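Local coordinates for protein enoyl-CoA hydratase/isomerase (Mycobacterium abscessus, PDB 3QXZ) that probably hydrates or isomerises the double bond of enoyl-CoA thioesters, as expected of a trimeric member of the crotonase family, at residues A[132-135]-A[136-140]; A[246-249]-A[250-254]; A[222-226]-A[227-231]; A[236-239]-A[240-243]; A[31-34]-A[35-39]. All coordinates share one frame; numbering follows the deposited sequence.

How the interactions relate
Along the chain the order is interaction 5, 1, 3, 4 and 2. Interaction 5 opens helix 33-48, which crosses over between strands 17-23 and 54-59, and interaction 1 begins at the end of strand 131-132; their centres lie about 20 Å apart. The other three belong to the C-terminal helices: interactions 3 and 4 mark the beginning and end of helix 226-241, with centres about 19 Å apart, and interaction 2 lies on helix 245-255, where A246 packs on L240 and M241. Interactions 1 and 2 sit on opposite sides of the chain's centre, their centres about 50 Å apart, yet meet between subunits through F138 and F253, so the C-terminal helices help build the trimer.

Interaction 1 of 5, residues A[132-135]-A[136-140]; sequences AIPQ and VRFGV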
loop_
_atom_site.group_PDB
_atom_site.type_symbol
_atom_site.label_atom_id
_atom_site.label_comp_id
_atom_site.label_asym_id
_atom_site.label_seq_id
_atom_site.Cartn_x
_atom_site.Cartn_y
_atom_site.Cartn_z
ATOM N N ALA A 132 3.562 18.748 5.258
ATOM C CA ALA A 132 3.906 18.862 3.835
ATOM C C ALA A 132 5.291 18.316 3.644
ATOM O O ALA A 132 6.113 18.324 4.581
ATOM C CB ALA A 132 3.865 20.330 3.349
ATOM N N ILE A 133 5.573 17.919 2.400
ATOM C CA ILE A 133 6.924 17.531 1.961
ATOM C C ILE A 133 7.199 18.426 0.745
ATOM O O ILE A 133 7.053 17.989 -0.391
ATOM C CB ILE A 133 6.996 16.022 1.631
ATOM C CG1 ILE A 133 6.548 15.198 2.840
ATOM C CG2 ILE A 133 8.395 15.616 1.215
ATOM C CD1 ILE A 133 6.275 13.708 2.503
ATOM N N PRO A 134 7.574 19.704 0.993
ATOM C CA PRO A 134 7.546 20.682 -0.098
ATOM C C PRO A 134 8.883 20.919 -0.769
ATOM O O PRO A 134 9.022 21.908 -1.490
ATOM C CB PRO A 134 7.084 21.948 0.618
ATOM C CG PRO A 134 7.774 21.860 1.958
ATOM C CD PRO A 134 7.809 20.361 2.298
ATOM N N GLN A 135 9.844 20.022 -0.567
ATOM C CA GLN A 135 11.209 20.212 -1.092
ATOM C C GLN A 135 11.253 20.582 -2.581
ATOM O O GLN A 135 12.071 21.416 -2.987
ATOM C CB GLN A 135 12.009 18.929 -0.864
ATOM C CG GLN A 135 12.565 18.735 0.569
ATOM C CD GLN A 135 11.602 18.028 1.525
ATOM O OE1 GLN A 135 10.381 18.199 1.458
ATOM N NE2 GLN A 135 12.158 17.217 2.422
ATOM N N VAL A 136 10.413 19.956 -3.412
ATOM C CA VAL A 136 10.471 20.262 -4.866
ATOM C C VAL A 136 10.081 21.702 -5.192
ATOM O O VAL A 136 10.498 22.224 -6.228
ATOM C CB VAL A 136 9.614 19.297 -5.739
ATOM C CG1 VAL A 136 10.117 17.844 -5.624
ATOM C CG2 VAL A 136 8.111 19.422 -5.399
ATOM N N ARG A 137 9.325 22.357 -4.297
ATOM C CA ARG A 137 8.960 23.774 -4.475
ATOM C C ARG A 137 10.122 24.704 -4.164
ATOM O O ARG A 137 10.045 25.902 -4.467
ATOM C CB ARG A 137 7.738 24.118 -3.615
ATOM C CG ARG A 137 6.514 23.253 -3.903
ATOM C CD ARG A 137 5.348 23.575 -2.980
ATOM N NE ARG A 137 4.550 24.733 -3.395
ATOM C CZ ARG A 137 3.563 24.699 -4.291
ATOM N NH1 ARG A 137 3.266 23.587 -4.955
ATOM N NH2 ARG A 137 2.859 25.807 -4.555
ATOM N N PHE A 138 11.216 24.158 -3.632
ATOM C CA PHE A 138 12.402 24.933 -3.302
ATOM C C PHE A 138 13.600 24.555 -4.141
ATOM O O PHE A 138 14.711 25.020 -3.871
ATOM C CB PHE A 138 12.717 24.789 -1.802
ATOM C CG PHE A 138 11.699 25.449 -0.926
ATOM C CD1 PHE A 138 11.802 26.801 -0.624
ATOM C CD2 PHE A 138 10.617 24.733 -0.427
ATOM C CE1 PHE A 138 10.848 27.429 0.168
ATOM C CE2 PHE A 138 9.648 25.361 0.378
ATOM C CZ PHE A 138 9.768 26.711 0.672
ATOM N N GLY A 139 13.400 23.737 -5.169
ATOM C CA GLY A 139 14.495 23.358 -6.058
ATOM C C GLY A 139 15.376 22.214 -5.583
ATOM O O GLY A 139 16.414 21.931 -6.209
ATOM N N VAL A 140 14.974 21.547 -4.500
ATOM C CA VAL A 140 15.611 20.282 -4.099
ATOM C C VAL A 140 14.596 19.131 -4.251
ATOM O O VAL A 140 13.821 19.160 -5.176
ATOM C CB VAL A 140 16.346 20.373 -2.750
ATOM C CG1 VAL A 140 17.635 21.226 -2.931
ATOM C CG2 VAL A 140 15.475 20.927 -1.648
HETATM O O HOH W 1 8.724 17.612 -2.575
#
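P134 and Q135 offer their carbonyls to the turn of 136-140, where a short 3-10 segment that includes Q135 gives way to loop after R137. V136 comes first: its backbone N donates to a water that in turn donates to I133 O. R137 N then bonds to P134 O at 2.9 Å, approaching from above the carbonyl plane, while R137 CB packs 3.3 Å from the same oxygen. The guanidinium leads away from the turn, to T165 O and to D199 of the second subunit. F138 N donates to Q135 O at 2.9 Å; its ring brings an edge to P134 O, with CD2 3.4 Å from that oxygen, and CE2 lies 4.3 Å from P134 CG. G139 carries the chain round with positive phi (83°), and V140 N returns to Q135 O at 3.3 Å. F138 N and V140 N grip one oxygen from opposite faces of its carbonyl plane. V140 CG2, set between its backbone N and carbonyl carbon, rests 4.1 Å from Q135 CB, whereas the Q135 amide reaches D143. The turn lies between strand 131-132 and helix 146-149, with P134 packed on I110 of strand 108-110 and I133 against helix 112-117.

Interaction 2 of 5, residues A[246-249]-A[250-254]; sequences AAEG and PRAFI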
loop_
_atom_site.group_PDB
_atom_site.type_symbol
_atom_site.label_atom_id
_atom_site.label_comp_id
_atom_site.label_asym_id
_atom_site.label_seq_id
_atom_site.Cartn_x
_atom_site.Cartn_y
_atom_site.Cartn_z
ATOM N N ALA A 246 7.433 -17.548 25.755
ATOM C CA ALA A 246 6.332 -18.142 24.997
ATOM C C ALA A 246 5.364 -18.920 25.883
ATOM O O ALA A 246 4.191 -19.098 25.524
ATOM C CB ALA A 246 6.849 -19.016 23.843
ATOM N N ALA A 247 5.859 -19.378 27.032
ATOM C CA ALA A 247 4.975 -20.034 28.003
ATOM C C ALA A 247 4.394 -19.022 28.979
ATOM O O ALA A 247 3.244 -19.174 29.421
ATOM C CB ALA A 247 5.723 -21.117 28.739
ATOM N N GLU A 248 5.172 -17.996 29.304
ATOM C CA GLU A 248 4.740 -16.966 30.248
ATOM C C GLU A 248 3.550 -16.123 29.755
ATOM O O GLU A 248 2.671 -15.746 30.526
ATOM C CB GLU A 248 5.919 -16.057 30.620
ATOM C CG GLU A 248 5.578 -14.844 31.517
ATOM C CD GLU A 248 4.997 -15.187 32.909
ATOM O OE1 GLU A 248 4.808 -16.367 33.285
ATOM O OE2 GLU A 248 4.691 -14.216 33.613
ATOM N N GLY A 249 3.521 -15.796 28.469
ATOM C CA GLY A 249 2.405 -15.022 27.938
ATOM C C GLY A 249 1.050 -15.668 28.211
ATOM O O GLY A 249 0.165 -15.038 28.817
ATOM N N PRO A 250 0.856 -16.915 27.739
ATOM C CA PRO A 250 -0.405 -17.616 28.047
ATOM C C PRO A 250 -0.604 -17.869 29.543
ATOM O O PRO A 250 -1.730 -17.703 30.030
ATOM C CB PRO A 250 -0.275 -18.941 27.281
ATOM C CG PRO A 250 0.708 -18.594 26.124
ATOM C CD PRO A 250 1.699 -17.682 26.805
ATOM N N ARG A 251 0.453 -18.235 30.254
ATOM C CA ARG A 251 0.300 -18.514 31.701
ATOM C C ARG A 251 -0.197 -17.277 32.452
ATOM O O ARG A 251 -1.105 -17.380 33.283
ATOM C CB ARG A 251 1.612 -18.984 32.299
ATOM C CG ARG A 251 1.551 -19.242 33.798
ATOM C CD ARG A 251 2.899 -19.681 34.320
ATOM N NE ARG A 251 3.468 -20.656 33.405
ATOM C CZ ARG A 251 4.554 -20.446 32.670
ATOM N NH1 ARG A 251 4.970 -21.393 31.848
ATOM N NH2 ARG A 251 5.230 -19.303 32.771
ATOM N N ALA A 252 0.386 -16.115 32.172
ATOM C CA ALA A 252 -0.015 -14.892 32.844
ATOM C C ALA A 252 -1.439 -14.516 32.483
ATOM O O ALA A 252 -2.235 -14.147 33.356
ATOM C CB ALA A 252 0.961 -13.761 32.544
ATOM N N PHE A 253 -1.793 -14.694 31.212
ATOM C CA PHE A 253 -3.161 -14.421 30.755
ATOM C C PHE A 253 -4.200 -15.287 31.489
ATOM O O PHE A 253 -5.197 -14.760 31.988
ATOM C CB PHE A 253 -3.223 -14.636 29.235
ATOM C CG PHE A 253 -4.575 -14.395 28.631
ATOM C CD1 PHE A 253 -4.944 -13.121 28.207
ATOM C CD2 PHE A 253 -5.474 -15.443 28.476
ATOM C CE1 PHE A 253 -6.207 -12.897 27.633
ATOM C CE2 PHE A 253 -6.733 -15.231 27.898
ATOM C CZ PHE A 253 -7.089 -13.956 27.478
ATOM N N ILE A 254 -3.934 -16.586 31.561
ATOM C CA ILE A 254 -4.801 -17.547 32.270
ATOM C C ILE A 254 -4.883 -17.250 33.783
ATOM O O ILE A 254 -5.954 -17.402 34.386
ATOM C CB ILE A 254 -4.341 -18.997 31.985
ATOM C CG1 ILE A 254 -4.551 -19.353 30.500
ATOM C CG2 ILE A 254 -5.051 -20.013 32.891
ATOM C CD1 ILE A 254 -5.988 -19.272 30.034
#
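E248 and R251 meet at about a right angle on one flank of helix 245-255, an i to i+3 salt bridge within the C-terminal helical region of this crotonase-family chain. Their carboxylate and guanidinium planes are turned 36° apart, and R251 NH2 reaches E248 OE1 at 3.0 Å in a weak, bent hydrogen bond (133° at the hydrogen). R251 bends at chi3 (-44°), which folds its guanidinium back over the preceding turn. One face of that group lies over A247 O, and R251 NH1 comes 3.2 Å from A247 CB, so the arginine leans across two residues of the turn while its edge serves the glutamate. The other carboxylate oxygen, E248 OE2, looks along the helix to A252 CB and binds R257 and R260 N beyond, which probably helps to fix the carboxylate's rotation. P250 has no N-H to give and kinks the helix; its CD sits 3.1 Å from A246 O, which receives no N-H from residue 250. Around it the helical bonds continue, R251 N to A247 O and A252 N to E248 O. F253 turns away from this salt bridge, presenting its ring in an edge-to-face contact to F138 of the third subunit, where P250 also packs on A73. F253 N lies 3.1 Å from G249 O, to which it donates. F253 CB is 3.4 Å from G249 O.

Interaction 3 of 5, residues A[222-226]-A[227-231]; sequences TGMSA and AEVAA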
loop_
_atom_site.group_PDB
_atom_site.type_symbol
_atom_site.label_atom_id
_atom_site.label_comp_id
_atom_site.label_asym_id
_atom_site.label_seq_id
_atom_site.Cartn_x
_atom_site.Cartn_y
_atom_site.Cartn_z
ATOM N N THR A 222 14.929 -5.274 1.773
ATOM C CA THR A 222 15.713 -6.157 0.920
ATOM C C THR A 222 14.867 -6.836 -0.152
ATOM O O THR A 222 15.417 -7.605 -0.949
ATOM C CB THR A 222 16.444 -7.258 1.726
ATOM O OG1 THR A 222 15.481 -8.105 2.366
ATOM C CG2 THR A 222 17.394 -6.662 2.760
ATOM N N GLY A 223 13.552 -6.608 -0.176
ATOM C CA GLY A 223 12.700 -7.237 -1.203
ATOM C C GLY A 223 12.595 -8.746 -1.034
ATOM O O GLY A 223 12.669 -9.486 -2.011
ATOM N N MET A 224 12.429 -9.243 0.191
ATOM C CA MET A 224 12.346 -10.697 0.404
ATOM C C MET A 224 11.135 -11.281 -0.324
ATOM O O MET A 224 10.056 -10.650 -0.374
ATOM C CB MET A 224 12.221 -11.019 1.909
ATOM C CG MET A 224 13.515 -10.854 2.660
ATOM S SD MET A 224 13.366 -10.992 4.453
ATOM C CE MET A 224 12.986 -12.694 4.637
ATOM N N SER A 225 11.291 -12.480 -0.875
ATOM C CA SER A 225 10.158 -13.194 -1.481
ATOM C C SER A 225 9.214 -13.702 -0.388
ATOM O O SER A 225 9.568 -13.809 0.795
ATOM C CB SER A 225 10.655 -14.364 -2.300
ATOM O OG SER A 225 11.164 -15.345 -1.414
ATOM N N ALA A 226 8.005 -14.076 -0.793
ATOM C CA ALA A 226 7.069 -14.696 0.154
ATOM C C ALA A 226 7.658 -15.955 0.791
ATOM O O ALA A 226 7.552 -16.134 2.002
ATOM C CB ALA A 226 5.706 -14.999 -0.526
ATOM N N ALA A 227 8.306 -16.800 -0.002
ATOM C CA ALA A 227 8.903 -18.014 0.550
ATOM C C ALA A 227 9.968 -17.667 1.585
ATOM O O ALA A 227 10.080 -18.354 2.600
ATOM C CB ALA A 227 9.504 -18.864 -0.566
ATOM N N GLU A 228 10.771 -16.643 1.326
ATOM C CA GLU A 228 11.815 -16.226 2.291
ATOM C C GLU A 228 11.207 -15.675 3.583
ATOM O O GLU A 228 11.689 -15.976 4.694
ATOM C CB GLU A 228 12.729 -15.192 1.659
ATOM C CG GLU A 228 13.606 -15.787 0.567
ATOM C CD GLU A 228 14.293 -14.737 -0.282
ATOM O OE1 GLU A 228 13.962 -13.548 -0.233
ATOM O OE2 GLU A 228 15.222 -15.133 -1.021
ATOM N N VAL A 229 10.155 -14.868 3.491
ATOM C CA VAL A 229 9.481 -14.378 4.688
ATOM C C VAL A 229 8.862 -15.554 5.464
ATOM O O VAL A 229 8.964 -15.606 6.705
ATOM C CB VAL A 229 8.398 -13.325 4.358
ATOM C CG1 VAL A 229 7.691 -12.873 5.653
ATOM C CG2 VAL A 229 9.025 -12.099 3.691
ATOM N N ALA A 230 8.234 -16.497 4.761
ATOM C CA ALA A 230 7.600 -17.640 5.440
ATOM C C ALA A 230 8.649 -18.450 6.205
ATOM O O ALA A 230 8.420 -18.873 7.350
ATOM C CB ALA A 230 6.877 -18.519 4.443
ATOM N N ALA A 231 9.812 -18.653 5.580
ATOM C CA ALA A 231 10.901 -19.380 6.255
ATOM C C ALA A 231 11.398 -18.610 7.480
ATOM O O ALA A 231 11.671 -19.223 8.513
ATOM C CB ALA A 231 12.041 -19.670 5.293
#
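Reciprocal hydrogen bonds tie S225 to E228. E228 N donates to S225 OG at 3.1 Å, and S225 N donates to E228 OE1 at 2.9 Å, the second bond meeting the carboxylate from 44° out of its plane. The serine hydroxyl stands between its own backbone N and carbonyl carbon (chi1 70°), which points it forward to the N-H groups of the first turn; S225 OG also lies 3.2 Å from E228 CG. The extended E228 chain beyond CG spans the distance back to the backbone of S225.

These two bonds form a capping box, with S225 as the N-cap of helix 226-241. Each residue uses its side chain to accept from the other's backbone, so one N-H of the first turn and the N-H of the cap itself are both satisfied. The regular helical bonds begin directly afterwards, V229 N to S225 O at 3.0 Å and A230 N to A226 O at 2.9 Å.

Van der Waals contacts pack the start of the helix. M224 CB makes an apolar contact with V229 CG2 at 3.8 Å, and the methionine bends at chi3 (69°) to bring M224 CE within 3.5 Å of E228 O. M224 packs in addition on L215 and A219 of helix 206-222, across the turn that G223 makes with positive phi. On the subunit interface, A226 packs on W148 of the third subunit, while V229 and A230 both lie on L145 of that chain.

Interaction 4 of 5, residues A[236-239]-A[240-243]; sequences DHLR and LMGS
M241 folds back over H237 and L238 at the C-terminal end of helix 226-241, the last turn before the chain passes to helix 245-255. Its thioether follows the backbone of the preceding turn: M241 CG lies 3.2 Å from H237 O, and the bend at chi3 (-39°) returns M241 CE to 3.4 Å from the same oxygen. M241 CE also meets L238 CD2 at 3.9 Å. M241 SD stands at the edge of the H237 ring, 5.5 Å from its centroid and 87° off its normal, a Met-aromatic contact made edge-on.

In the backbone of this turn, M241 N donates to H237 O and L240 N to D236 O, at 2.7 Å and 2.8 Å. L240 sets its CG 3.3 Å from D236 O and packs on L211 and S208 of helix 206-222. H237 is held through ND1, which bonds to E233 O one turn earlier, and R239 extends away to a salt bridge with E207. Toward the third subunit, L238 and M241 both pack on F85 of that chain, and H237 on its P142.

Beyond M241 the helical pattern gives out. G242 leaves the helix with its N shared between two weak bonds, to L238 O and R239 O, and S243 turns its hydroxyl forward to cap D245 N. S243 N itself closes the end on L240 O at 3.1 Å.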
loop_
_atom_site.group_PDB
_atom_site.type_symbol
_atom_site.label_atom_id
_atom_site.label_comp_id
_atom_site.label_asym_id
_atom_site.label_seq_id
_atom_site.Cartn_x
_atom_site.Cartn_y
_atom_site.Cartn_z
ATOM N N ASP A 236 12.060 -17.635 13.291
ATOM C CA ASP A 236 11.760 -16.772 14.434
ATOM C C ASP A 236 10.857 -17.465 15.454
ATOM O O ASP A 236 11.071 -17.305 16.668
ATOM C CB ASP A 236 11.106 -15.461 13.973
ATOM C CG ASP A 236 12.084 -14.499 13.309
ATOM O OD1 ASP A 236 13.306 -14.744 13.326
ATOM O OD2 ASP A 236 11.607 -13.496 12.763
ATOM N N HIS A 237 9.875 -18.227 14.984
ATOM C CA HIS A 237 9.038 -19.018 15.888
ATOM C C HIS A 237 9.861 -20.032 16.657
ATOM O O HIS A 237 9.620 -20.224 17.845
ATOM C CB HIS A 237 7.883 -19.677 15.144
ATOM C CG HIS A 237 6.644 -18.841 15.137
ATOM N ND1 HIS A 237 6.509 -17.707 14.365
ATOM C CD2 HIS A 237 5.501 -18.945 15.862
ATOM C CE1 HIS A 237 5.324 -17.154 14.596
ATOM N NE2 HIS A 237 4.700 -17.887 15.509
ATOM N N LEU A 238 10.818 -20.712 16.018
ATOM C CA LEU A 238 11.643 -21.654 16.781
ATOM C C LEU A 238 12.427 -20.917 17.856
ATOM O O LEU A 238 12.535 -21.422 18.979
ATOM C CB LEU A 238 12.549 -22.471 15.841
ATOM C CG LEU A 238 11.864 -23.456 14.885
ATOM C CD1 LEU A 238 12.924 -24.157 14.040
ATOM C CD2 LEU A 238 11.034 -24.469 15.664
ATOM N N ARG A 239 12.957 -19.742 17.549
ATOM C CA ARG A 239 13.662 -18.926 18.539
ATOM C C ARG A 239 12.750 -18.528 19.690
ATOM O O ARG A 239 13.126 -18.691 20.865
ATOM C CB ARG A 239 14.264 -17.689 17.871
ATOM C CG ARG A 239 15.004 -16.729 18.800
ATOM C CD ARG A 239 15.795 -15.700 18.004
ATOM N NE ARG A 239 16.378 -14.631 18.821
ATOM C CZ ARG A 239 17.540 -14.726 19.468
ATOM N NH1 ARG A 239 18.244 -15.856 19.432
ATOM N NH2 ARG A 239 17.996 -13.692 20.175
ATOM N N LEU A 240 11.552 -18.037 19.380
ATOM C CA LEU A 240 10.602 -17.614 20.413
ATOM C C LEU A 240 10.039 -18.774 21.219
ATOM O O LEU A 240 9.946 -18.695 22.460
ATOM C CB LEU A 240 9.449 -16.837 19.762
ATOM C CG LEU A 240 9.916 -15.508 19.169
ATOM C CD1 LEU A 240 8.851 -14.986 18.184
ATOM C CD2 LEU A 240 10.237 -14.460 20.256
ATOM N N MET A 241 9.664 -19.852 20.544
ATOM C CA MET A 241 9.106 -21.012 21.252
ATOM C C MET A 241 10.158 -21.731 22.096
ATOM O O MET A 241 9.797 -22.493 22.996
ATOM C CB MET A 241 8.437 -21.964 20.261
ATOM C CG MET A 241 7.219 -21.357 19.585
ATOM S SD MET A 241 6.481 -22.425 18.337
ATOM C CE MET A 241 7.891 -23.156 17.525
ATOM N N GLY A 242 11.436 -21.509 21.816
ATOM C CA GLY A 242 12.502 -22.075 22.637
ATOM C C GLY A 242 12.852 -21.218 23.832
ATOM O O GLY A 242 13.847 -21.516 24.509
ATOM N N SER A 243 12.094 -20.147 24.080
ATOM C CA SER A 243 12.269 -19.255 25.237
ATOM C C SER A 243 11.054 -19.297 26.128
ATOM O O SER A 243 9.921 -19.429 25.674
ATOM C CB SER A 243 12.517 -17.803 24.791
ATOM O OG SER A 243 12.129 -16.871 25.822
#

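Interaction 5 of 5, residues A[31-34]-A[35-39]; sequences FTVE and LGRQL
Two torsions of E34 spread its carboxylate between R37 and Q38: CG runs anti to the backbone N (chi1 -177°), and a bend at chi2 (62°) turns the oxygens along the first turn of helix 33-48. This is the helix of the crossover between strands 17-23 and 54-59, a beta-alpha-beta unit of the crotonase fold. E34 OE1 makes a salt bridge with R37 NH1 at 3.0 Å, lying in the guanidinium plane while the carboxylate itself is steeply turned against it. E34 OE2 uses its anti lone pair for Q38 NE2 at 3.1 Å, an almost straight bond in the plane of the amide. Both oxygens are thus engaged from different directions, which should limit the rotation of the carboxylate.

R37 is flanked as well: V33 CG1 lies over one guanidinium face, 3.6 Å from NH2. At the start of the helix T32 is the N-cap, its OG1 accepting from L35 N at 3.0 Å, and T32 O takes G36 N to begin the regular bonding. On the inner side F31 CD1 lies 4.1 Å from L35 CD2, and L35 continues onto L22 and L9 of the neighbouring strands. The phenyl ring reaches further onto I112 and L116 of helix 112-117. The ring also lies obliquely against the glycine backbone, with F31 CZ 3.6 Å from G36 CA.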
loop_
_atom_site.group_PDB
_atom_site.type_symbol
_atom_site.label_atom_id
_atom_site.label_comp_id
_atom_site.label_asym_id
_atom_site.label_seq_id
_atom_site.Cartn_x
_atom_site.Cartn_y
_atom_site.Cartn_z
ATOM N N PHE A 31 15.034 21.397 11.825
ATOM C CA PHE A 31 16.050 20.383 11.658
ATOM C C PHE A 31 17.392 21.020 11.348
ATOM O O PHE A 31 17.482 21.966 10.555
ATOM C CB PHE A 31 15.677 19.416 10.533
ATOM C CG PHE A 31 16.621 18.268 10.411
ATOM C CD1 PHE A 31 16.503 17.170 11.270
ATOM C CD2 PHE A 31 17.639 18.282 9.470
ATOM C CE1 PHE A 31 17.391 16.113 11.193
ATOM C CE2 PHE A 31 18.540 17.220 9.384
ATOM C CZ PHE A 31 18.396 16.131 10.250
ATOM N N THR A 32 18.429 20.481 11.975
ATOM C CA THR A 32 19.811 20.867 11.710
ATOM C C THR A 32 20.658 19.619 11.558
ATOM O O THR A 32 20.287 18.538 12.045
ATOM C CB THR A 32 20.423 21.708 12.861
ATOM O OG1 THR A 32 20.555 20.891 14.029
ATOM C CG2 THR A 32 19.563 22.957 13.168
ATOM N N VAL A 33 21.826 19.777 10.942
ATOM C CA VAL A 33 22.758 18.675 10.746
ATOM C C VAL A 33 23.124 18.050 12.086
ATOM O O VAL A 33 23.085 16.821 12.240
ATOM C CB VAL A 33 24.051 19.153 10.037
ATOM C CG1 VAL A 33 25.032 17.997 9.886
ATOM C CG2 VAL A 33 23.735 19.764 8.680
ATOM N N GLU A 34 23.449 18.892 13.060
ATOM C CA GLU A 34 23.793 18.401 14.395
ATOM C C GLU A 34 22.639 17.659 15.070
ATOM O O GLU A 34 22.858 16.626 15.707
ATOM C CB GLU A 34 24.348 19.529 15.288
ATOM C CG GLU A 34 24.799 19.079 16.691
ATOM C CD GLU A 34 25.947 18.074 16.692
ATOM O OE1 GLU A 34 26.716 17.994 15.712
ATOM O OE2 GLU A 34 26.091 17.358 17.699
ATOM N N LEU A 35 21.417 18.157 14.917
ATOM C CA LEU A 35 20.256 17.438 15.456
ATOM C C LEU A 35 20.170 16.051 14.833
ATOM O O LEU A 35 19.902 15.070 15.542
ATOM C CB LEU A 35 18.961 18.205 15.200
ATOM C CG LEU A 35 17.676 17.599 15.783
ATOM C CD1 LEU A 35 17.672 17.635 17.326
ATOM C CD2 LEU A 35 16.475 18.316 15.218
ATOM N N GLY A 36 20.401 15.955 13.521
ATOM C CA GLY A 36 20.359 14.633 12.852
ATOM C C GLY A 36 21.411 13.671 13.377
ATOM O O GLY A 36 21.137 12.478 13.578
ATOM N N ARG A 37 22.620 14.187 13.625
ATOM C CA ARG A 37 23.699 13.389 14.216
ATOM C C ARG A 37 23.304 12.867 15.586
ATOM O O ARG A 37 23.491 11.684 15.881
ATOM C CB ARG A 37 24.968 14.227 14.364
ATOM C CG ARG A 37 25.618 14.586 13.050
ATOM C CD ARG A 37 26.895 15.362 13.319
ATOM N NE ARG A 37 27.469 15.875 12.077
ATOM C CZ ARG A 37 27.995 17.088 11.943
ATOM N NH1 ARG A 37 27.990 17.929 12.965
ATOM N NH2 ARG A 37 28.498 17.474 10.782
ATOM N N GLN A 38 22.755 13.757 16.413
ATOM C CA GLN A 38 22.327 13.381 17.770
ATOM C C GLN A 38 21.161 12.383 17.768
ATOM O O GLN A 38 21.135 11.474 18.600
ATOM C CB GLN A 38 21.998 14.613 18.611
ATOM C CG GLN A 38 23.271 15.411 18.943
ATOM C CD GLN A 38 23.084 16.479 19.987
ATOM O OE1 GLN A 38 22.193 16.412 20.833
ATOM N NE2 GLN A 38 23.966 17.472 19.954
ATOM N N LEU A 39 20.219 12.544 16.838
ATOM C CA LEU A 39 19.060 11.661 16.798
ATOM C C LEU A 39 19.485 10.254 16.391
ATOM O O LEU A 39 19.022 9.266 16.974
ATOM C CB LEU A 39 17.970 12.232 15.878
ATOM C CG LEU A 39 16.700 11.385 15.719
ATOM C CD1 LEU A 39 16.058 11.070 17.085
ATOM C CD2 LEU A 39 15.694 12.059 14.799
#